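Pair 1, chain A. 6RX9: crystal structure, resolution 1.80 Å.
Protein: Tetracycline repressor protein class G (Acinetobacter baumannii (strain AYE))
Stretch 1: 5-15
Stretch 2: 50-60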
# COMPACT_ATOMS: atom_id res chain seq x y z
N ASP A 5 7.72 11.99 -30.00
CA ASP A 5 7.72 12.77 -28.73
C ASP A 5 7.24 11.88 -27.58
O ASP A 5 6.62 10.82 -27.84
CB ASP A 5 6.93 14.07 -28.86
CG ASP A 5 5.44 13.93 -29.14
OD1 ASP A 5 4.88 12.86 -28.83
OD2 ASP A 5 4.85 14.90 -29.64
N LYS A 6 7.54 12.30 -26.35
CA LYS A 6 7.30 11.52 -25.10
C LYS A 6 5.81 11.15 -24.99
O LYS A 6 5.52 10.01 -24.56
CB LYS A 6 7.76 12.33 -23.89
CG LYS A 6 7.76 11.58 -22.57
CD LYS A 6 8.50 12.32 -21.48
CE LYS A 6 8.66 11.51 -20.21
NZ LYS A 6 9.45 12.25 -19.19
N GLY A 7 4.91 12.07 -25.35
CA GLY A 7 3.45 11.85 -25.32
C GLY A 7 3.05 10.65 -26.17
O GLY A 7 2.26 9.82 -25.68
N THR A 8 3.58 10.54 -27.38
CA THR A 8 3.29 9.44 -28.34
C THR A 8 3.85 8.13 -27.78
O THR A 8 3.15 7.10 -27.90
CB THR A 8 3.85 9.75 -29.73
OG1 THR A 8 3.39 11.05 -30.12
CG2 THR A 8 3.43 8.73 -30.77
N VAL A 9 5.05 8.16 -27.19
CA VAL A 9 5.75 6.98 -26.61
C VAL A 9 4.92 6.41 -25.45
O VAL A 9 4.69 5.19 -25.43
CB VAL A 9 7.18 7.34 -26.16
CG1 VAL A 9 7.85 6.19 -25.41
CG2 VAL A 9 8.05 7.77 -27.33
N ILE A 10 4.50 7.26 -24.51
CA ILE A 10 3.83 6.81 -23.26
C ILE A 10 2.40 6.33 -23.58
O ILE A 10 1.94 5.38 -22.92
CB ILE A 10 3.86 7.89 -22.17
CG1 ILE A 10 5.29 8.11 -21.66
CG2 ILE A 10 2.91 7.56 -21.03
CD1 ILE A 10 5.89 6.91 -20.96
N ALA A 11 1.73 6.95 -24.55
CA ALA A 11 0.40 6.52 -25.04
C ALA A 11 0.47 5.05 -25.46
O ALA A 11 -0.42 4.27 -25.06
CB ALA A 11 -0.06 7.40 -26.17
N ALA A 12 1.51 4.67 -26.21
CA ALA A 12 1.75 3.28 -26.69
C ALA A 12 2.12 2.37 -25.51
O ALA A 12 1.66 1.21 -25.49
CB ALA A 12 2.84 3.29 -27.73
N ALA A 13 2.93 2.87 -24.57
CA ALA A 13 3.40 2.13 -23.38
C ALA A 13 2.21 1.76 -22.48
O ALA A 13 2.20 0.65 -21.92
CB ALA A 13 4.42 2.94 -22.62
N LEU A 14 1.23 2.66 -22.36
CA LEU A 14 -0.00 2.44 -21.55
C LEU A 14 -0.84 1.31 -22.17
O LEU A 14 -1.26 0.42 -21.42
CB LEU A 14 -0.79 3.75 -21.45
CG LEU A 14 -0.23 4.77 -20.47
CD1 LEU A 14 -0.91 6.12 -20.65
CD2 LEU A 14 -0.37 4.30 -19.03
N GLU A 15 -1.05 1.34 -23.49
CA GLU A 15 -1.80 0.28 -24.23
C GLU A 15 -1.10 -1.07 -24.02
O GLU A 15 -1.80 -2.06 -23.75
CB GLU A 15 -1.92 0.61 -25.72
CG GLU A 15 -2.84 1.79 -25.99
CD GLU A 15 -3.23 2.00 -27.45
OE1 GLU A 15 -2.64 1.35 -28.34
OE2 GLU A 15 -4.12 2.84 -27.69
N ALA A 50 13.16 3.99 -15.91
CA ALA A 50 12.83 5.35 -16.40
C ALA A 50 11.42 5.35 -17.00
O ALA A 50 10.66 6.29 -16.71
CB ALA A 50 13.87 5.81 -17.39
N LEU A 51 11.08 4.32 -17.78
CA LEU A 51 9.74 4.16 -18.41
C LEU A 51 8.66 4.05 -17.31
O LEU A 51 7.63 4.75 -17.42
CB LEU A 51 9.74 2.92 -19.31
CG LEU A 51 8.40 2.57 -19.96
CD1 LEU A 51 7.87 3.73 -20.79
CD2 LEU A 51 8.51 1.31 -20.80
N LEU A 52 8.89 3.20 -16.31
CA LEU A 52 7.93 2.98 -15.19
C LEU A 52 7.70 4.30 -14.44
O LEU A 52 6.53 4.57 -14.10
CB LEU A 52 8.47 1.90 -14.24
CG LEU A 52 8.46 0.47 -14.78
CD1 LEU A 52 8.92 -0.51 -13.72
CD2 LEU A 52 7.09 0.08 -15.31
N ASP A 53 8.76 5.09 -14.20
CA ASP A 53 8.68 6.43 -13.56
C ASP A 53 7.70 7.32 -14.34
O ASP A 53 6.86 7.98 -13.69
CB ASP A 53 10.05 7.10 -13.46
CG ASP A 53 11.01 6.46 -12.48
OD1 ASP A 53 10.56 5.64 -11.65
OD2 ASP A 53 12.21 6.79 -12.54
N ALA A 54 7.81 7.34 -15.67
CA ALA A 54 6.98 8.17 -16.57
C ALA A 54 5.53 7.67 -16.57
O ALA A 54 4.61 8.51 -16.58
CB ALA A 54 7.55 8.18 -17.97
N LEU A 55 5.33 6.34 -16.56
CA LEU A 55 3.98 5.71 -16.50
C LEU A 55 3.29 6.10 -15.19
O LEU A 55 2.10 6.47 -15.24
CB LEU A 55 4.11 4.19 -16.63
CG LEU A 55 4.46 3.68 -18.03
CD1 LEU A 55 4.80 2.19 -17.99
CD2 LEU A 55 3.34 3.94 -19.02
N ALA A 56 4.02 6.03 -14.07
CA ALA A 56 3.52 6.35 -12.71
C ALA A 56 3.05 7.81 -12.65
O ALA A 56 1.97 8.06 -12.07
CB ALA A 56 4.58 6.06 -11.68
N GLU A 57 3.82 8.74 -13.23
CA GLU A 57 3.50 10.19 -13.19
C GLU A 57 2.24 10.46 -14.03
O GLU A 57 1.37 11.21 -13.56
CB GLU A 57 4.69 11.03 -13.67
CG GLU A 57 4.51 12.52 -13.41
CD GLU A 57 5.68 13.41 -13.79
OE1 GLU A 57 6.83 12.94 -13.71
OE2 GLU A 57 5.44 14.58 -14.16
N ALA A 58 2.15 9.85 -15.22
CA ALA A 58 1.00 9.98 -16.15
C ALA A 58 -0.28 9.48 -15.48
O ALA A 58 -1.33 10.15 -15.62
CB ALA A 58 1.28 9.23 -17.43
N MET A 59 -0.21 8.35 -14.78
CA MET A 59 -1.40 7.64 -14.24
C MET A 59 -2.12 8.48 -13.17
O MET A 59 -3.30 8.20 -12.93
CB MET A 59 -1.02 6.27 -13.67
CG MET A 59 -0.87 5.22 -14.76
SD MET A 59 -0.69 3.56 -14.10
CE MET A 59 -2.33 3.31 -13.40
N LEU A 60 -1.45 9.48 -12.59
CA LEU A 60 -2.04 10.36 -11.53
C LEU A 60 -2.81 11.54 -12.15
O LEU A 60 -3.26 12.40 -11.37
CB LEU A 60 -0.91 10.87 -10.62
CG LEU A 60 -0.15 9.79 -9.85
CD1 LEU A 60 0.85 10.40 -8.89
CD2 LEU A 60 -1.11 8.87 -9.11

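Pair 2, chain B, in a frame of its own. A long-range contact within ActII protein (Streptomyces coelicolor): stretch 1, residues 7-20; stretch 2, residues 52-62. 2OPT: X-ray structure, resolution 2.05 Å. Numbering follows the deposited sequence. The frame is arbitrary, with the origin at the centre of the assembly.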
# COMPACT_ATOMS: atom_id res chain seq x y z
N THR B 7 -24.88 -20.79 13.38
CA THR B 7 -24.02 -21.34 12.31
C THR B 7 -22.88 -20.33 12.12
O THR B 7 -22.98 -19.15 12.53
CB THR B 7 -24.76 -21.46 10.97
OG1 THR B 7 -25.21 -20.16 10.57
CG2 THR B 7 -25.99 -22.37 11.05
N GLN B 8 -21.80 -20.77 11.52
CA GLN B 8 -20.69 -19.89 11.19
C GLN B 8 -21.22 -18.72 10.32
O GLN B 8 -20.91 -17.58 10.57
CB GLN B 8 -19.68 -20.67 10.39
CG GLN B 8 -18.46 -19.86 10.12
CD GLN B 8 -17.47 -20.62 9.30
OE1 GLN B 8 -17.38 -20.43 8.09
NE2 GLN B 8 -16.74 -21.51 9.95
N ASP B 9 -22.03 -19.03 9.31
CA ASP B 9 -22.49 -17.96 8.41
C ASP B 9 -23.28 -16.88 9.13
O ASP B 9 -23.15 -15.71 8.78
CB ASP B 9 -23.33 -18.50 7.23
CG ASP B 9 -23.67 -17.38 6.17
OD1 ASP B 9 -22.72 -16.66 5.67
OD2 ASP B 9 -24.90 -17.22 5.86
N ARG B 10 -24.14 -17.26 10.08
CA ARG B 10 -25.06 -16.27 10.70
C ARG B 10 -24.17 -15.38 11.55
O ARG B 10 -24.35 -14.18 11.68
CB ARG B 10 -26.10 -16.97 11.59
CG ARG B 10 -26.82 -16.06 12.59
CD ARG B 10 -27.53 -14.90 11.92
NE ARG B 10 -28.55 -15.38 10.97
CZ ARG B 10 -28.96 -14.69 9.90
NH1 ARG B 10 -29.92 -15.19 9.11
NH2 ARG B 10 -28.42 -13.51 9.63
N ILE B 11 -23.22 -16.00 12.17
CA ILE B 11 -22.29 -15.25 12.99
C ILE B 11 -21.51 -14.20 12.18
O ILE B 11 -21.34 -13.06 12.60
CB ILE B 11 -21.26 -16.20 13.67
CG1 ILE B 11 -21.92 -17.17 14.70
CG2 ILE B 11 -20.08 -15.37 14.36
CD1 ILE B 11 -20.89 -18.37 15.20
N VAL B 12 -20.94 -14.63 11.06
CA VAL B 12 -20.12 -13.73 10.22
C VAL B 12 -20.93 -12.63 9.60
O VAL B 12 -20.47 -11.50 9.50
CB VAL B 12 -19.28 -14.58 9.19
CG1 VAL B 12 -18.44 -13.68 8.28
CG2 VAL B 12 -18.34 -15.44 9.99
N VAL B 13 -22.16 -12.93 9.18
CA VAL B 13 -22.97 -11.96 8.59
C VAL B 13 -23.28 -10.86 9.63
O VAL B 13 -23.25 -9.70 9.31
CB VAL B 13 -24.31 -12.61 8.12
CG1 VAL B 13 -25.44 -11.52 7.85
CG2 VAL B 13 -24.09 -13.46 6.89
N THR B 14 -23.61 -11.27 10.86
CA THR B 14 -23.88 -10.35 11.97
C THR B 14 -22.67 -9.49 12.23
O THR B 14 -22.79 -8.29 12.39
CB THR B 14 -24.24 -11.18 13.23
OG1 THR B 14 -25.44 -11.93 12.94
CG2 THR B 14 -24.50 -10.30 14.46
N ALA B 15 -21.49 -10.11 12.28
CA ALA B 15 -20.26 -9.36 12.46
C ALA B 15 -19.99 -8.30 11.38
O ALA B 15 -19.63 -7.14 11.68
CB ALA B 15 -19.06 -10.35 12.54
N LEU B 16 -20.19 -8.67 10.12
CA LEU B 16 -20.04 -7.75 9.04
C LEU B 16 -21.03 -6.58 9.18
O LEU B 16 -20.72 -5.46 8.85
CB LEU B 16 -20.29 -8.50 7.73
CG LEU B 16 -20.18 -7.62 6.47
CD1 LEU B 16 -18.76 -7.01 6.34
CD2 LEU B 16 -20.56 -8.45 5.22
N GLY B 17 -22.20 -6.86 9.71
CA GLY B 17 -23.24 -5.82 9.87
C GLY B 17 -22.74 -4.80 10.90
O GLY B 17 -22.89 -3.57 10.74
N ILE B 18 -22.12 -5.28 11.96
CA ILE B 18 -21.60 -4.40 13.01
C ILE B 18 -20.52 -3.51 12.41
O ILE B 18 -20.56 -2.30 12.55
CB ILE B 18 -21.07 -5.20 14.26
CG1 ILE B 18 -22.27 -5.85 14.98
CG2 ILE B 18 -20.28 -4.29 15.23
CD1 ILE B 18 -21.87 -7.12 15.80
N LEU B 19 -19.54 -4.14 11.79
CA LEU B 19 -18.45 -3.48 11.04
C LEU B 19 -18.99 -2.41 10.09
O LEU B 19 -18.51 -1.29 10.06
CB LEU B 19 -17.73 -4.52 10.21
CG LEU B 19 -16.26 -4.89 10.33
CD1 LEU B 19 -15.71 -5.36 8.97
CD2 LEU B 19 -15.44 -3.70 10.79
N ASP B 20 -19.96 -2.77 9.26
CA ASP B 20 -20.48 -1.84 8.25
C ASP B 20 -21.06 -0.58 8.91
O ASP B 20 -20.92 0.54 8.39
CB ASP B 20 -21.53 -2.55 7.38
CG ASP B 20 -20.89 -3.49 6.30
OD1 ASP B 20 -19.68 -3.42 6.09
OD2 ASP B 20 -21.61 -4.28 5.66
N GLU B 52 -9.44 -14.58 14.23
CA GLU B 52 -9.96 -15.61 13.33
C GLU B 52 -11.27 -15.15 12.76
O GLU B 52 -11.60 -15.43 11.62
CB GLU B 52 -10.16 -16.87 14.13
CG GLU B 52 -8.72 -17.37 14.56
CD GLU B 52 -8.66 -18.43 15.67
OE1 GLU B 52 -9.55 -18.48 16.54
OE2 GLU B 52 -7.65 -19.20 15.71
N LEU B 53 -12.04 -14.47 13.59
CA LEU B 53 -13.34 -13.92 13.15
C LEU B 53 -13.12 -12.97 11.97
O LEU B 53 -13.83 -13.02 10.97
CB LEU B 53 -13.97 -13.22 14.34
CG LEU B 53 -15.36 -12.57 14.11
CD1 LEU B 53 -15.11 -11.25 13.50
CD2 LEU B 53 -16.32 -13.45 13.26
N LEU B 54 -12.20 -12.04 12.13
CA LEU B 54 -11.88 -11.08 11.09
C LEU B 54 -11.41 -11.77 9.79
O LEU B 54 -11.72 -11.30 8.72
CB LEU B 54 -10.83 -10.07 11.60
CG LEU B 54 -11.37 -9.09 12.66
CD1 LEU B 54 -10.24 -8.17 13.08
CD2 LEU B 54 -12.58 -8.29 12.12
N ASP B 55 -10.67 -12.88 9.89
CA ASP B 55 -10.26 -13.65 8.70
C ASP B 55 -11.53 -14.07 7.98
O ASP B 55 -11.60 -14.10 6.74
CB ASP B 55 -9.51 -14.94 9.09
CG ASP B 55 -8.07 -14.70 9.60
OD1 ASP B 55 -7.47 -13.69 9.25
OD2 ASP B 55 -7.50 -15.61 10.28
N LEU B 56 -12.57 -14.41 8.76
CA LEU B 56 -13.81 -14.91 8.16
C LEU B 56 -14.65 -13.82 7.50
O LEU B 56 -15.34 -14.06 6.50
CB LEU B 56 -14.63 -15.66 9.22
CG LEU B 56 -14.09 -17.00 9.77
CD1 LEU B 56 -15.01 -17.48 10.89
CD2 LEU B 56 -14.00 -18.05 8.71
N VAL B 57 -14.66 -12.65 8.14
CA VAL B 57 -15.38 -11.47 7.67
C VAL B 57 -14.68 -11.07 6.35
O VAL B 57 -15.32 -10.81 5.35
CB VAL B 57 -15.32 -10.35 8.70
CG1 VAL B 57 -15.81 -9.05 8.13
CG2 VAL B 57 -16.16 -10.69 9.96
N PHE B 58 -13.34 -11.11 6.34
CA PHE B 58 -12.63 -10.80 5.12
C PHE B 58 -13.04 -11.74 3.98
O PHE B 58 -13.32 -11.26 2.87
CB PHE B 58 -11.11 -10.83 5.36
CG PHE B 58 -10.26 -10.48 4.14
CD1 PHE B 58 -10.67 -9.50 3.24
CD2 PHE B 58 -9.04 -11.10 3.94
CE1 PHE B 58 -9.89 -9.17 2.13
CE2 PHE B 58 -8.24 -10.78 2.85
CZ PHE B 58 -8.66 -9.81 1.95
N ASP B 59 -13.10 -13.05 4.22
CA ASP B 59 -13.44 -13.94 3.12
C ASP B 59 -14.87 -13.79 2.66
O ASP B 59 -15.18 -13.93 1.47
CB ASP B 59 -13.19 -15.39 3.48
CG ASP B 59 -13.10 -16.25 2.25
OD1 ASP B 59 -12.11 -16.08 1.50
OD2 ASP B 59 -14.10 -16.96 1.96
N ILE B 60 -15.78 -13.49 3.57
CA ILE B 60 -17.19 -13.48 3.15
C ILE B 60 -17.57 -12.38 2.14
O ILE B 60 -18.44 -12.58 1.29
CB ILE B 60 -18.10 -13.47 4.38
CG1 ILE B 60 -19.38 -14.22 4.03
CG2 ILE B 60 -18.38 -12.00 4.89
CD1 ILE B 60 -20.17 -14.57 5.24
N VAL B 61 -16.96 -11.21 2.26
CA VAL B 61 -17.25 -10.08 1.38
C VAL B 61 -16.62 -10.29 -0.03
O VAL B 61 -17.02 -9.67 -0.99
CB VAL B 61 -16.69 -8.76 1.99
CG1 VAL B 61 -17.45 -8.42 3.22
CG2 VAL B 61 -15.17 -8.91 2.38
N LEU B 62 -15.59 -11.14 -0.12
CA LEU B 62 -14.91 -11.42 -1.39
C LEU B 62 -15.79 -12.11 -2.40
O LEU B 62 -15.47 -12.15 -3.58
CB LEU B 62 -13.69 -12.29 -1.15
CG LEU B 62 -12.55 -11.58 -0.42
CD1 LEU B 62 -11.29 -12.50 -0.29
CD2 LEU B 62 -12.16 -10.34 -1.21

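In both pairs two helices cross almost at right angles, with signed crossing angles of -88° in pair 1 and -86° in pair 2, and the central backbones superpose to an RMSD of 0.6 Å. The spacing differs slightly: the helix axes approach to 10.5 Å in pair 1 and 9.5 Å in pair 2. The closest backbone register falls at matched positions, with CA of Ile10(A) 6.9 Å from CA of Leu55(A), and CA of Val12(B) 5.8 Å from CA of Val57(B). A perpendicular crossing gives each helix only a short length in which to meet the other, so a few residues must carry the contact.

The first helix starts the same way in both. Asp5(A) and Thr7(B) occupy the same N-cap position, both with chi1 in p, and each accepts a capping bond from the backbone three residues on: Thr8(A) N to Asp5(A) OD1 at 3.0 Å, Arg10(B) N to Thr7(B) OG1 at 3.1 Å. A carboxylate and a hydroxyl thus do one job. In pair 1 the same carboxylate is also reached by a side chain, Thr8(A) OG1 donating to Asp5(A) OD1 at 2.7 Å.

At the crossing, Ile10(A) and Val12(B) coincide as knobs, each pointing toward the other helix and sitting among four matched residues. Both knob and hole differ. In pair 1 two of the walls are alanines, Ala54(A) and Ala58(A): the isoleucine's CD1 lies 3.6 Å from Ala54(A) CB, while its CG2, a methyl a valine would also carry, lies 4.3 Å from Ala58(A) CB. In pair 2 the knob is the shorter valine and those walls are Leu56(B) and Ile60(B). Val12(B) CG2 meets Leu56(B) CB at 3.8 Å, and Val12(B) CG1 meets Ile60(B) CD1 at 3.6 Å. The smaller knob is met by two larger walls and, at Val57(B), by a smaller one than Leu55(A).

Of the two larger walls, Ile60(B) is itself a knob among Asp9(B), Val12(B), Val13(B) and Leu16(B), its CD1 coming within 3.3 Å of Asp9(B) OD1, whereas the matched Ala58(A) touches Ile10(A) alone and the position of Asp9(B) is held by Gly7(A), which makes no contact with the other helix.

Ala13(A) and Ala15(B) are the shared small element, pointing toward the partner: Ala13(A) CB lies 3.9 Å from Leu55(A) CD2, and Ala15(B) CB 3.9 Å from Val57(B) CG2. Beside them, Leu14(A) and Leu16(B) use different rotamers, m,t and t,p, yet both reach the same pair of matched positions. Leu14(A) CD2 meets Leu55(A) CD2 at 3.7 Å and Met59(A) CG at 4.4 Å; Leu16(B) CD1 meets Val57(B) CG1 at 4.0 Å and Val61(B) CG1 at 3.7 Å.

Neither contact has a hydrogen bond between its helices; the contacts are mainly between apolar side chains. Pair 2 buries 529 Å² against 342 Å² in pair 1. The crossing angle is kept while the packing changes: one knob, Ile10(A), in pair 1, and three, Val12(B), Val57(B) and Ile60(B), in pair 2.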